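Local coordinates for protein uronate dehydrogenase (Agrobacterium tumefaciens, PDB 3RFX) that catalyses the NAD-dependent oxidation of uronic acids such as galacturonate and glucuronate, and is captured here as an active-site mutant with NAD bound, at residues A[4-9]-A[21-26]; A[48-51]-A[56-59]; A[67-72]-A[191-196]; A[90-95]-A[148-153]; A[159-164]-A[178-183]. The protein carries 1 engineered substitution. One frame throughout, in Å; residues are numbered along the deposited sequence.

How the interactions relate
All five contacts belong to one Rossmann-type fold with a parallel sheet. Interactions 1, 3 and 5 pack strands 5-9, 67-70 and 158-163 against elements beside the sheet. They are buried and almost wholly apolar. Interactions 3 and 5 share helix 182-194, and interactions 1 and 5 meet outside the core, where Arg-22 and His-182 hold one phosphate. Interaction 2 lies at the outer strand 45-49, is only partly buried, and carries a polar bond to the NAD adenine. Interaction 4 joins two helices through buried tyrosines, beside another subunit. Val-58 of interaction 2 packs on helix 80-100 of interaction 4.

Interaction 1 of 5, residues A[4-9]-A[21-26]; sequences KRLLVT and ERLAPM. With PO4 (phosphate ion), chain F.
Leu-6 and Val-8, on strand 5-9, meet Leu-23 and Met-26 just past the end of helix 14-22. This is the first beta-alpha-beta unit of the Rossmann fold, and strand 30-34 completes it. Arg-22 faces the other way and takes no part in the apolar contact. Its chain is bent at chi2 and chi3, and this curls the guanidinium back toward the phosphate. NH1 donates to PO4 O3 at 3.3 Å, with an N-H...O angle of 164°, and the oxygen lies at the edge of the group, near its plane. The ion probably comes from the crystallisation liquor. NH2 of Arg-22 forms a salt bridge with Asp-183. Leu-23 is the central apolar residue. Its CB lies 4.1 Å from Leu-6 CD2, and its CD1 reaches Val-8 CG2 at 4.3 Å. The CG of Leu-23 stands anti to its carbonyl carbon (chi1 -57°), which turns the branched end toward the strand. Met-26 follows in a 3-10 turn, where its N bonds to Leu-23 O at 3.0 Å. Its CB touches the same Leu-6 methyl, CD2, at 4.4 Å. The end of Met-26 also packs on helix 182-194. The two segments are therefore held together by dispersion and by the exclusion of water, while the charge of Arg-22 is directed to anions away from the sheet.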
# COMPACT_ATOMS: atom_id res chain seq x y z
N LYS A 4 -32.76 -2.32 28.03
CA LYS A 4 -34.16 -2.08 28.39
C LYS A 4 -35.05 -1.81 27.19
O LYS A 4 -36.13 -2.39 27.06
CB LYS A 4 -34.30 -0.92 29.37
CG LYS A 4 -35.76 -0.65 29.74
CD LYS A 4 -35.92 0.53 30.69
CE LYS A 4 -37.39 0.78 30.99
NZ LYS A 4 -37.58 1.99 31.84
N ARG A 5 -34.62 -0.90 26.32
CA ARG A 5 -35.42 -0.53 25.16
C ARG A 5 -34.59 -0.37 23.89
O ARG A 5 -33.62 0.40 23.86
CB ARG A 5 -36.21 0.76 25.44
CG ARG A 5 -37.11 1.18 24.29
CD ARG A 5 -37.88 2.46 24.59
NE ARG A 5 -39.01 2.25 25.49
CZ ARG A 5 -39.02 2.57 26.78
NH1 ARG A 5 -37.96 3.14 27.35
NH2 ARG A 5 -40.11 2.34 27.51
N LEU A 6 -34.96 -1.11 22.86
CA LEU A 6 -34.32 -1.01 21.56
C LEU A 6 -35.29 -0.41 20.56
O LEU A 6 -36.43 -0.86 20.45
CB LEU A 6 -33.89 -2.40 21.08
CG LEU A 6 -33.37 -2.49 19.64
CD1 LEU A 6 -32.13 -1.60 19.46
CD2 LEU A 6 -33.06 -3.94 19.27
N LEU A 7 -34.86 0.63 19.85
CA LEU A 7 -35.65 1.22 18.78
C LEU A 7 -35.33 0.55 17.43
O LEU A 7 -34.16 0.40 17.08
CB LEU A 7 -35.38 2.72 18.68
CG LEU A 7 -36.00 3.50 17.52
CD1 LEU A 7 -37.53 3.52 17.58
CD2 LEU A 7 -35.46 4.93 17.48
N VAL A 8 -36.37 0.15 16.70
CA VAL A 8 -36.21 -0.25 15.30
C VAL A 8 -37.04 0.68 14.42
O VAL A 8 -38.27 0.67 14.49
CB VAL A 8 -36.66 -1.71 15.06
CG1 VAL A 8 -36.45 -2.09 13.59
CG2 VAL A 8 -35.92 -2.67 15.98
N THR A 9 -36.36 1.49 13.61
CA THR A 9 -37.05 2.34 12.65
C THR A 9 -37.30 1.57 11.34
O THR A 9 -36.72 0.50 11.15
CB THR A 9 -36.27 3.63 12.33
OG1 THR A 9 -35.08 3.31 11.59
CG2 THR A 9 -35.91 4.39 13.62
N GLU A 21 -39.48 -9.27 14.77
CA GLU A 21 -39.51 -10.60 15.37
C GLU A 21 -38.15 -11.04 15.90
O GLU A 21 -38.04 -11.51 17.04
CB GLU A 21 -40.03 -11.64 14.37
CG GLU A 21 -39.57 -13.05 14.69
CD GLU A 21 -39.80 -14.02 13.55
OE1 GLU A 21 -40.67 -13.74 12.69
OE2 GLU A 21 -39.12 -15.07 13.51
N ARG A 22 -37.11 -10.90 15.08
CA ARG A 22 -35.80 -11.49 15.40
C ARG A 22 -35.04 -10.78 16.53
O ARG A 22 -34.25 -11.41 17.24
CB ARG A 22 -34.93 -11.56 14.15
CG ARG A 22 -35.42 -12.53 13.07
CD ARG A 22 -35.39 -13.97 13.56
NE ARG A 22 -34.06 -14.40 13.97
CZ ARG A 22 -33.14 -14.89 13.13
NH1 ARG A 22 -33.40 -15.00 11.83
NH2 ARG A 22 -31.95 -15.26 13.60
N LEU A 23 -35.25 -9.47 16.68
CA LEU A 23 -34.51 -8.70 17.70
C LEU A 23 -35.24 -8.59 19.04
O LEU A 23 -34.73 -7.97 19.97
CB LEU A 23 -34.18 -7.30 17.18
CG LEU A 23 -33.37 -7.24 15.88
CD1 LEU A 23 -33.02 -5.81 15.54
CD2 LEU A 23 -32.13 -8.10 16.00
N ALA A 24 -36.43 -9.19 19.12
CA ALA A 24 -37.21 -9.16 20.35
C ALA A 24 -36.42 -9.60 21.59
O ALA A 24 -36.50 -8.95 22.63
CB ALA A 24 -38.49 -10.00 20.20
N PRO A 25 -35.65 -10.69 21.49
CA PRO A 25 -34.87 -11.17 22.64
C PRO A 25 -33.76 -10.23 23.11
O PRO A 25 -33.18 -10.47 24.17
CB PRO A 25 -34.24 -12.47 22.12
CG PRO A 25 -35.12 -12.89 20.98
CD PRO A 25 -35.57 -11.62 20.35
N MET A 26 -33.47 -9.17 22.36
CA MET A 26 -32.36 -8.29 22.70
C MET A 26 -32.71 -7.22 23.74
O MET A 26 -31.82 -6.61 24.32
CB MET A 26 -31.82 -7.59 21.46
CG MET A 26 -31.07 -8.50 20.51
SD MET A 26 -30.18 -7.49 19.32
CE MET A 26 -28.94 -6.72 20.38
P PO4 F . -36.64 -15.50 9.17
O1 PO4 F . -35.64 -15.62 8.05
O2 PO4 F . -36.76 -16.83 9.87
O3 PO4 F . -36.18 -14.46 10.16
O4 PO4 F . -37.98 -15.10 8.60

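Interaction 2 of 5, residues A[48-51]-A[56-59]. With NAD (nicotinamide-adenine-dinucleotide), chain D.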
# COMPACT_ATOMS: atom_id res chain seq x y z
N VAL A 48 -44.86 3.30 17.20
CA VAL A 48 -44.86 4.73 17.00
C VAL A 48 -44.97 5.06 15.52
O VAL A 48 -44.34 4.43 14.68
CB VAL A 48 -43.57 5.37 17.56
CG1 VAL A 48 -43.45 6.82 17.13
CG2 VAL A 48 -43.55 5.24 19.08
N GLN A 49 -45.79 6.06 15.19
CA GLN A 49 -45.91 6.50 13.81
C GLN A 49 -45.36 7.91 13.68
O GLN A 49 -45.86 8.84 14.31
CB GLN A 49 -47.36 6.46 13.33
CG GLN A 49 -47.53 6.79 11.85
CD GLN A 49 -48.93 6.49 11.32
OE1 GLN A 49 -49.84 6.14 12.07
NE2 GLN A 49 -49.11 6.64 10.01
N CYS A 50 -44.31 8.07 12.87
CA CYS A 50 -43.80 9.41 12.62
C CYS A 50 -42.91 9.50 11.38
O CYS A 50 -42.31 8.52 10.95
CB CYS A 50 -43.07 9.97 13.85
SG CYS A 50 -41.36 9.43 14.06
N ASP A 51 -42.86 10.70 10.83
CA ASP A 51 -42.01 11.02 9.70
C ASP A 51 -40.62 11.38 10.23
O ASP A 51 -40.49 12.20 11.15
CB ASP A 51 -42.61 12.22 8.97
CG ASP A 51 -41.96 12.47 7.62
OD1 ASP A 51 -40.83 11.99 7.39
OD2 ASP A 51 -42.59 13.17 6.79
N ASN A 56 -39.33 17.11 16.02
CA ASN A 56 -39.96 16.89 17.32
C ASN A 56 -40.43 15.45 17.47
O ASN A 56 -40.28 14.85 18.53
CB ASN A 56 -41.13 17.85 17.53
CG ASN A 56 -40.68 19.29 17.74
OD1 ASN A 56 -39.52 19.55 18.07
ND2 ASN A 56 -41.60 20.22 17.56
N ALA A 57 -41.01 14.90 16.41
CA ALA A 57 -41.47 13.52 16.47
C ALA A 57 -40.28 12.57 16.64
O ALA A 57 -40.33 11.63 17.43
CB ALA A 57 -42.27 13.17 15.24
N VAL A 58 -39.20 12.82 15.90
CA VAL A 58 -38.01 11.98 16.00
C VAL A 58 -37.40 12.04 17.41
O VAL A 58 -37.04 11.01 17.99
CB VAL A 58 -36.97 12.35 14.93
CG1 VAL A 58 -35.69 11.56 15.14
CG2 VAL A 58 -37.54 12.08 13.54
N ASN A 59 -37.32 13.23 17.98
CA ASN A 59 -36.88 13.37 19.37
C ASN A 59 -37.66 12.46 20.32
O ASN A 59 -37.08 11.72 21.12
CB ASN A 59 -36.95 14.83 19.82
CG ASN A 59 -36.29 15.05 21.17
OD1 ASN A 59 -36.79 14.61 22.21
ND2 ASN A 59 -35.14 15.73 21.15
PA NAD D . -38.17 -0.77 2.79
O1A NAD D . -38.23 0.39 1.51
O2A NAD D . -38.78 -2.32 2.48
O5B NAD D . -38.29 -0.19 4.41
C5B NAD D . -38.20 1.18 4.55
C4B NAD D . -39.14 1.79 5.59
O4B NAD D . -38.79 3.12 5.96
C3B NAD D . -40.55 1.77 5.19
O3B NAD D . -41.40 0.86 5.80
C2B NAD D . -40.92 3.17 4.97
O2B NAD D . -42.29 3.52 5.13
C1B NAD D . -39.97 3.89 5.87
N9A NAD D . -39.74 5.27 5.55
C8A NAD D . -39.46 5.82 4.29
N7A NAD D . -39.41 7.19 4.44
C5A NAD D . -39.70 7.49 5.79
C6A NAD D . -39.79 8.71 6.48
N6A NAD D . -39.59 9.93 5.79
N1A NAD D . -40.08 8.70 7.83
C2A NAD D . -40.29 7.51 8.51
N3A NAD D . -40.20 6.27 7.81
C4A NAD D . -39.91 6.29 6.47
O3 NAD D . -36.63 -0.97 2.82
PN NAD D . -35.88 -2.32 3.23
O1N NAD D . -36.63 -3.05 4.33
O2N NAD D . -35.73 -3.25 2.03
O5D NAD D . -34.45 -1.92 3.77
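Cys-50 and Ala-57 make the main apolar contact, between the residue just past strand 45-49 and helix 55-62. Their CB atoms are 3.6 Å apart. Cys-50 SG sits between its own backbone N and carbonyl carbon (chi1 82°), and lies 4.0 Å from Ala-57 CB. A second packing contact runs from a side chain to the backbone: Val-58 CG2 meets Asp-51 O at 3.8 Å. The other branch of Val-58 faces helix 80-100. The polar contacts go to NAD. Its adenine amino group N6A donates to Asp-51 OD1 at 2.9 Å, with an N-H...O angle of 146°. Cys-50 O approaches the adenine carbon C2A at 3.3 Å. Asp-51 OD1 also accepts from Ala-53 N, so two N-H groups grip one oxygen. Cys-50 and Asp-51 belong to the dinucleotide pocket of this Rossmann fold. An acceptor held in this way suits the exocyclic amino group of adenine, which can donate a hydrogen bond to it.

Interaction 3 of 5, residues A[67-72]-A[191-196]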
# COMPACT_ATOMS: atom_id res chain seq x y z
N GLY A 67 -30.68 1.79 22.36
CA GLY A 67 -30.03 1.38 21.12
C GLY A 67 -30.98 1.62 19.96
O GLY A 67 -32.20 1.65 20.14
N ILE A 68 -30.42 1.81 18.77
CA ILE A 68 -31.23 2.08 17.58
C ILE A 68 -30.76 1.22 16.42
O ILE A 68 -29.56 1.18 16.11
CB ILE A 68 -31.13 3.54 17.13
CG1 ILE A 68 -31.53 4.51 18.24
CG2 ILE A 68 -32.01 3.78 15.89
CD1 ILE A 68 -31.37 5.97 17.85
N VAL A 69 -31.70 0.52 15.79
CA VAL A 69 -31.44 -0.13 14.51
C VAL A 69 -32.20 0.69 13.48
O VAL A 69 -33.43 0.65 13.41
CB VAL A 69 -31.90 -1.59 14.51
CG1 VAL A 69 -31.71 -2.21 13.11
CG2 VAL A 69 -31.11 -2.39 15.54
N HIS A 70 -31.47 1.49 12.72
CA HIS A 70 -32.08 2.46 11.83
C HIS A 70 -32.28 1.90 10.42
O HIS A 70 -31.39 2.02 9.57
CB HIS A 70 -31.25 3.74 11.78
CG HIS A 70 -31.86 4.82 10.94
ND1 HIS A 70 -33.19 5.17 11.04
CD2 HIS A 70 -31.33 5.62 9.98
CE1 HIS A 70 -33.45 6.14 10.18
NE2 HIS A 70 -32.34 6.43 9.53
N LEU A 71 -33.46 1.33 10.18
CA LEU A 71 -33.80 0.75 8.87
C LEU A 71 -34.68 1.69 8.06
O LEU A 71 -34.87 1.50 6.85
CB LEU A 71 -34.51 -0.58 9.07
CG LEU A 71 -33.75 -1.60 9.92
CD1 LEU A 71 -34.56 -2.86 10.14
CD2 LEU A 71 -32.39 -1.93 9.29
N GLY A 72 -35.22 2.71 8.72
CA GLY A 72 -36.16 3.62 8.10
C GLY A 72 -35.54 4.57 7.09
O GLY A 72 -34.45 5.10 7.30
N ALA A 191 -23.55 -8.48 17.79
CA ALA A 191 -22.13 -8.20 17.97
C ALA A 191 -21.88 -6.70 18.13
O ALA A 191 -21.04 -6.29 18.92
CB ALA A 191 -21.31 -8.76 16.80
N VAL A 192 -22.62 -5.89 17.38
CA VAL A 192 -22.44 -4.44 17.45
C VAL A 192 -22.84 -3.90 18.83
O VAL A 192 -22.14 -3.06 19.41
CB VAL A 192 -23.23 -3.71 16.34
CG1 VAL A 192 -23.32 -2.20 16.65
CG2 VAL A 192 -22.59 -3.96 14.98
N PHE A 193 -23.97 -4.38 19.36
CA PHE A 193 -24.41 -3.91 20.67
C PHE A 193 -23.62 -4.47 21.86
O PHE A 193 -23.56 -3.83 22.91
CB PHE A 193 -25.92 -4.11 20.87
CG PHE A 193 -26.76 -3.17 20.06
CD1 PHE A 193 -26.67 -1.80 20.25
CD2 PHE A 193 -27.63 -3.65 19.09
CE1 PHE A 193 -27.42 -0.92 19.49
CE2 PHE A 193 -28.40 -2.77 18.34
CZ PHE A 193 -28.29 -1.41 18.54
N ARG A 194 -23.00 -5.64 21.70
CA ARG A 194 -22.24 -6.25 22.79
C ARG A 194 -20.84 -5.65 22.96
O ARG A 194 -20.24 -5.77 24.03
CB ARG A 194 -22.12 -7.76 22.59
CG ARG A 194 -20.94 -8.16 21.71
CD ARG A 194 -20.94 -9.63 21.31
NE ARG A 194 -19.89 -9.90 20.33
CZ ARG A 194 -19.82 -11.00 19.58
NH1 ARG A 194 -20.74 -11.95 19.69
NH2 ARG A 194 -18.82 -11.14 18.71
N ALA A 195 -20.31 -5.03 21.91
CA ALA A 195 -18.93 -4.54 21.95
C ALA A 195 -18.72 -3.41 22.96
O ALA A 195 -19.43 -2.41 22.94
CB ALA A 195 -18.48 -4.08 20.56
N PRO A 196 -17.73 -3.55 23.85
CA PRO A 196 -17.44 -2.43 24.76
C PRO A 196 -17.13 -1.16 23.97
O PRO A 196 -17.67 -0.10 24.28
CB PRO A 196 -16.19 -2.91 25.51
CG PRO A 196 -16.30 -4.41 25.50
CD PRO A 196 -16.94 -4.75 24.16
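Gly-67 opens the contact, with its CA 3.8 Å from CE1 of Phe-193. The ring comes from helix 182-194, which packs beside the parallel sheet of the Rossmann fold. Gly-67 presents bare backbone to the ring, and Phe-193 comes close to its CA. Ile-68 follows with its side chain directed away from the helix. Its backbone makes the contact instead: Ile-68 O lies 3.8 Å from Phe-193 CZ, at the ring edge and near its plane. Val-69 then meets the next part of the rim. Its CG2 is 3.9 Å from Phe-193 CE2, again near the ring plane. The ring thus touches three successive residues with its outer carbons. Phe-193 CG stands anti to the carbonyl carbon (chi1 -72°), and this carries the ring from the helix to the strand. Leu-6 and Met-26 also touch Phe-193. Further along, Gly-72 belongs to the NAD pocket, and its N bonds to Thr-9 OG1. The edge of the ring, where the weakly positive C-H groups lie, is the side that faces Ile-68 O. The contact is probably helped a little by this electrostatics, but it is mainly dispersion between the ring and the buried strand.

Interaction 4 of 5, residues A[90-95]-A[148-153]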
# COMPACT_ATOMS: atom_id res chain seq x y z
N GLY A 90 -33.99 13.41 7.50
CA GLY A 90 -34.26 12.37 8.47
C GLY A 90 -33.04 11.93 9.26
O GLY A 90 -33.14 11.65 10.46
N LEU A 91 -31.89 11.85 8.60
CA LEU A 91 -30.66 11.44 9.27
C LEU A 91 -30.20 12.52 10.25
O LEU A 91 -29.81 12.22 11.37
CB LEU A 91 -29.55 11.11 8.26
CG LEU A 91 -29.33 9.61 8.04
CD1 LEU A 91 -28.62 8.96 9.23
CD2 LEU A 91 -30.66 8.91 7.76
N TYR A 92 -30.24 13.76 9.81
CA TYR A 92 -29.91 14.86 10.71
C TYR A 92 -30.77 14.79 11.98
O TYR A 92 -30.26 14.83 13.10
CB TYR A 92 -30.06 16.21 10.01
CG TYR A 92 -29.93 17.38 10.96
CD1 TYR A 92 -28.68 17.76 11.45
CD2 TYR A 92 -31.05 18.07 11.40
CE1 TYR A 92 -28.55 18.82 12.33
CE2 TYR A 92 -30.94 19.13 12.28
CZ TYR A 92 -29.68 19.50 12.74
OH TYR A 92 -29.57 20.55 13.62
N ASN A 93 -32.09 14.65 11.81
CA ASN A 93 -32.99 14.58 12.95
C ASN A 93 -32.70 13.39 13.87
O ASN A 93 -32.78 13.50 15.09
CB ASN A 93 -34.45 14.55 12.49
CG ASN A 93 -34.89 15.85 11.86
OD1 ASN A 93 -34.27 16.89 12.09
ND2 ASN A 93 -35.96 15.81 11.06
N LEU A 94 -32.38 12.24 13.28
CA LEU A 94 -32.08 11.08 14.10
C LEU A 94 -30.82 11.32 14.94
O LEU A 94 -30.80 10.97 16.12
CB LEU A 94 -31.87 9.83 13.23
CG LEU A 94 -31.68 8.54 14.03
CD1 LEU A 94 -33.02 8.05 14.56
CD2 LEU A 94 -31.02 7.46 13.16
N TYR A 95 -29.78 11.89 14.34
CA TYR A 95 -28.52 12.10 15.07
C TYR A 95 -28.65 13.17 16.16
O TYR A 95 -28.12 13.01 17.27
CB TYR A 95 -27.32 12.32 14.11
CG TYR A 95 -26.76 10.97 13.72
CD1 TYR A 95 -25.67 10.42 14.39
CD2 TYR A 95 -27.41 10.18 12.77
CE1 TYR A 95 -25.20 9.15 14.09
CE2 TYR A 95 -26.95 8.91 12.46
CZ TYR A 95 -25.85 8.40 13.11
OH TYR A 95 -25.40 7.13 12.81
N ARG A 148 -19.99 9.85 10.86
CA ARG A 148 -18.57 9.98 11.18
C ARG A 148 -18.30 11.29 11.92
O ARG A 148 -17.55 11.32 12.89
CB ARG A 148 -17.70 9.91 9.91
CG ARG A 148 -16.19 10.05 10.19
CD ARG A 148 -15.62 8.83 10.92
NE ARG A 148 -14.51 9.18 11.80
CZ ARG A 148 -13.63 8.32 12.30
NH1 ARG A 148 -13.69 7.03 11.98
NH2 ARG A 148 -12.67 8.75 13.11
N MET A 149 -18.94 12.37 11.46
CA MET A 149 -18.77 13.68 12.10
C MET A 149 -19.27 13.67 13.55
O MET A 149 -18.58 14.17 14.45
CB MET A 149 -19.45 14.78 11.27
CG MET A 149 -19.21 16.21 11.78
SD MET A 149 -20.44 16.66 13.05
CE MET A 149 -21.89 16.94 12.02
N TYR A 150 -20.45 13.09 13.79
CA TYR A 150 -20.94 12.97 15.17
C TYR A 150 -20.05 12.08 16.02
O TYR A 150 -19.94 12.28 17.23
CB TYR A 150 -22.40 12.49 15.23
CG TYR A 150 -23.42 13.59 14.98
CD1 TYR A 150 -24.20 14.09 16.02
CD2 TYR A 150 -23.58 14.14 13.71
CE1 TYR A 150 -25.14 15.10 15.80
CE2 TYR A 150 -24.50 15.15 13.48
CZ TYR A 150 -25.28 15.63 14.53
OH TYR A 150 -26.20 16.62 14.28
N PHE A 151 -19.42 11.09 15.40
CA PHE A 151 -18.47 10.28 16.16
C PHE A 151 -17.23 11.07 16.57
O PHE A 151 -16.84 11.04 17.74
CB PHE A 151 -18.03 9.02 15.40
CG PHE A 151 -16.90 8.30 16.07
CD1 PHE A 151 -17.10 7.65 17.28
CD2 PHE A 151 -15.63 8.30 15.51
CE1 PHE A 151 -16.05 7.01 17.91
CE2 PHE A 151 -14.57 7.65 16.14
CZ PHE A 151 -14.79 7.01 17.34
N ASP A 152 -16.59 11.74 15.62
CA ASP A 152 -15.40 12.54 15.93
C ASP A 152 -15.70 13.71 16.86
O ASP A 152 -14.87 14.09 17.69
CB ASP A 152 -14.73 13.07 14.67
CG ASP A 152 -13.92 12.01 13.95
OD1 ASP A 152 -13.28 11.18 14.63
OD2 ASP A 152 -13.91 12.03 12.70
N LYS A 153 -16.89 14.30 16.73
CA LYS A 153 -17.21 15.51 17.48
C LYS A 153 -17.78 15.23 18.87
O LYS A 153 -17.47 15.95 19.83
CB LYS A 153 -18.15 16.42 16.67
CG LYS A 153 -18.41 17.81 17.28
CD LYS A 153 -19.24 18.70 16.33
CE LYS A 153 -18.45 19.12 15.10
NZ LYS A 153 -17.34 20.10 15.35
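Tyr-95 and Tyr-150 carry this helix-to-helix contact, which packs helix 80-100 against helix 135-154 in the Rossmann fold. CB of Tyr-95 sits over one face of the Tyr-150 ring. It lies 3.8 Å from the ring centroid and 7° off the ring normal, a CH-pi contact with CB almost straight above the ring centre. The two rings are oblique to each other, with centroids 5.5 Å apart and planes at 57°. CD1 of Tyr-95 lies near the root of the other ring, 3.9 Å from Tyr-150 CG. The Tyr-150 CG is anti to its carbonyl carbon (chi1 -81°), and the ring extends toward helix 80-100, with one face against Tyr-95 CB. Its far end reaches Tyr-92, on the preceding turn of the helix. Both tyrosines at the centre have polar partners outside the two segments. Tyr-150 OH bonds to Glu-96, and Tyr-95 OH bonds to Thr-158, so these buried hydroxyls are satisfied. Tyr-92 also stacks on Phe-80 of the third subunit, which places the contact beside a subunit interface. On helix 135-154, Arg-148 grips Asp-152 side-on with two nitrogens. Its NE donates to Asp-152 OD2 at 3.0 Å, and NH2 to OD1 at 2.9 Å. Asp-152 has a second cationic partner in Arg-131 of the third subunit. Across the contact, Tyr-150 OH rests 3.8 Å from Tyr-92 CE1.

Interaction 5 of 5, residues A[159-164]-A[178-183]. With PO4 (phosphate ion), chain F.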
# COMPACT_ATOMS: atom_id res chain seq x y z
N ALA A 159 -22.48 1.70 13.69
CA ALA A 159 -21.99 0.72 12.71
C ALA A 159 -22.58 1.09 11.36
O ALA A 159 -23.80 1.12 11.21
CB ALA A 159 -22.42 -0.69 13.10
N LEU A 160 -21.72 1.39 10.39
CA LEU A 160 -22.19 1.77 9.05
C LEU A 160 -22.30 0.52 8.18
O LEU A 160 -21.32 0.10 7.55
CB LEU A 160 -21.22 2.77 8.41
CG LEU A 160 -20.95 4.03 9.24
CD1 LEU A 160 -19.84 4.84 8.59
CD2 LEU A 160 -22.23 4.85 9.39
N VAL A 161 -23.47 -0.09 8.17
CA VAL A 161 -23.62 -1.39 7.53
C VAL A 161 -24.05 -1.23 6.08
O VAL A 161 -25.19 -0.86 5.80
CB VAL A 161 -24.62 -2.28 8.29
CG1 VAL A 161 -24.58 -3.71 7.74
CG2 VAL A 161 -24.29 -2.29 9.78
N ARG A 162 -23.12 -1.49 5.17
CA ARG A 162 -23.40 -1.42 3.74
C ARG A 162 -24.08 -2.71 3.31
O ARG A 162 -23.44 -3.68 2.92
CB ARG A 162 -22.11 -1.18 2.96
CG ARG A 162 -21.53 0.20 3.23
CD ARG A 162 -20.24 0.46 2.47
NE ARG A 162 -19.76 1.83 2.69
CZ ARG A 162 -18.57 2.27 2.30
NH1 ARG A 162 -17.72 1.46 1.69
NH2 ARG A 162 -18.24 3.53 2.54
N ILE A 163 -25.40 -2.72 3.43
CA ILE A 163 -26.18 -3.93 3.15
C ILE A 163 -26.05 -4.36 1.67
O ILE A 163 -26.15 -3.53 0.77
CB ILE A 163 -27.66 -3.72 3.51
CG1 ILE A 163 -27.79 -3.43 5.01
CG2 ILE A 163 -28.50 -4.95 3.15
CD1 ILE A 163 -29.18 -2.97 5.43
N GLY A 164 -25.79 -5.64 1.46
CA GLY A 164 -25.79 -6.22 0.12
C GLY A 164 -27.23 -6.49 -0.29
O GLY A 164 -27.97 -5.56 -0.64
N THR A 178 -23.69 -10.93 -3.10
CA THR A 178 -24.21 -9.87 -2.22
C THR A 178 -25.14 -10.33 -1.09
O THR A 178 -25.48 -9.54 -0.21
CB THR A 178 -24.96 -8.77 -3.00
OG1 THR A 178 -26.10 -9.34 -3.64
CG2 THR A 178 -24.06 -8.12 -4.06
N TRP A 179 -25.55 -11.60 -1.12
CA TRP A 179 -26.52 -12.10 -0.15
C TRP A 179 -26.07 -11.85 1.28
O TRP A 179 -24.92 -12.13 1.63
CB TRP A 179 -26.76 -13.60 -0.33
CG TRP A 179 -27.89 -14.15 0.51
CD1 TRP A 179 -29.14 -13.62 0.65
CD2 TRP A 179 -27.87 -15.35 1.29
NE1 TRP A 179 -29.90 -14.41 1.48
CE2 TRP A 179 -29.15 -15.48 1.89
CE3 TRP A 179 -26.90 -16.32 1.55
CZ2 TRP A 179 -29.47 -16.55 2.72
CZ3 TRP A 179 -27.23 -17.38 2.37
CH2 TRP A 179 -28.50 -17.49 2.95
N PHE A 180 -26.99 -11.34 2.09
CA PHE A 180 -26.78 -11.13 3.52
C PHE A 180 -27.95 -11.81 4.20
O PHE A 180 -29.07 -11.29 4.16
CB PHE A 180 -26.82 -9.63 3.81
CG PHE A 180 -26.27 -9.24 5.17
CD1 PHE A 180 -25.48 -10.11 5.91
CD2 PHE A 180 -26.54 -7.98 5.68
CE1 PHE A 180 -24.96 -9.72 7.16
CE2 PHE A 180 -26.03 -7.58 6.92
CZ PHE A 180 -25.24 -8.45 7.65
N SER A 181 -27.72 -12.97 4.80
CA SER A 181 -28.84 -13.74 5.37
C SER A 181 -29.44 -13.03 6.58
O SER A 181 -28.79 -12.22 7.24
CB SER A 181 -28.38 -15.14 5.78
OG SER A 181 -27.54 -15.08 6.93
N HIS A 182 -30.70 -13.34 6.89
CA HIS A 182 -31.32 -12.81 8.10
C HIS A 182 -30.51 -13.19 9.33
O HIS A 182 -30.22 -12.32 10.17
CB HIS A 182 -32.76 -13.31 8.24
CG HIS A 182 -33.68 -12.78 7.19
ND1 HIS A 182 -34.89 -13.37 6.90
CD2 HIS A 182 -33.56 -11.72 6.36
CE1 HIS A 182 -35.49 -12.68 5.94
NE2 HIS A 182 -34.70 -11.68 5.59
N ASP A 183 -30.12 -14.45 9.43
CA ASP A 183 -29.32 -14.92 10.57
C ASP A 183 -28.03 -14.11 10.74
O ASP A 183 -27.65 -13.77 11.86
CB ASP A 183 -28.95 -16.39 10.42
CG ASP A 183 -30.08 -17.33 10.82
OD1 ASP A 183 -31.12 -16.86 11.31
OD2 ASP A 183 -29.90 -18.55 10.63
P PO4 F . -36.64 -15.50 9.17
O1 PO4 F . -35.64 -15.62 8.05
O2 PO4 F . -36.76 -16.83 9.87
O3 PO4 F . -36.18 -14.46 10.16
O4 PO4 F . -37.98 -15.10 8.60
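Phe-180 packs against two side chains of strand 158-163. Its CE2 lies 4.2 Å from Val-161 CG1. At the ring edge, near its plane, CD2 meets Ile-163 CG2 at 4.4 Å. Just past the strand, Gly-164 CA makes a CA-H...O contact of 3.4 Å with Thr-178 O. Gly-164 has no side chain, so the two backbones come close here. The contact joins the sixth strand in the order of the Rossmann sheet to the link before helix 182-194. Ser-181 is the N-cap of that helix, and its OG caps the backbone N of Asp-184. Phe-180 is held further by stacking on Phe-185. Thr-178 OG1 is hydrogen-bonded to Ser-165 OG. In the first turn of the helix, His-182 ND1 donates to PO4 O1 at 2.6 Å, with an N-H...O angle of 171° and the oxygen at the ring edge. This phosphate is the ion also bound in interaction 1.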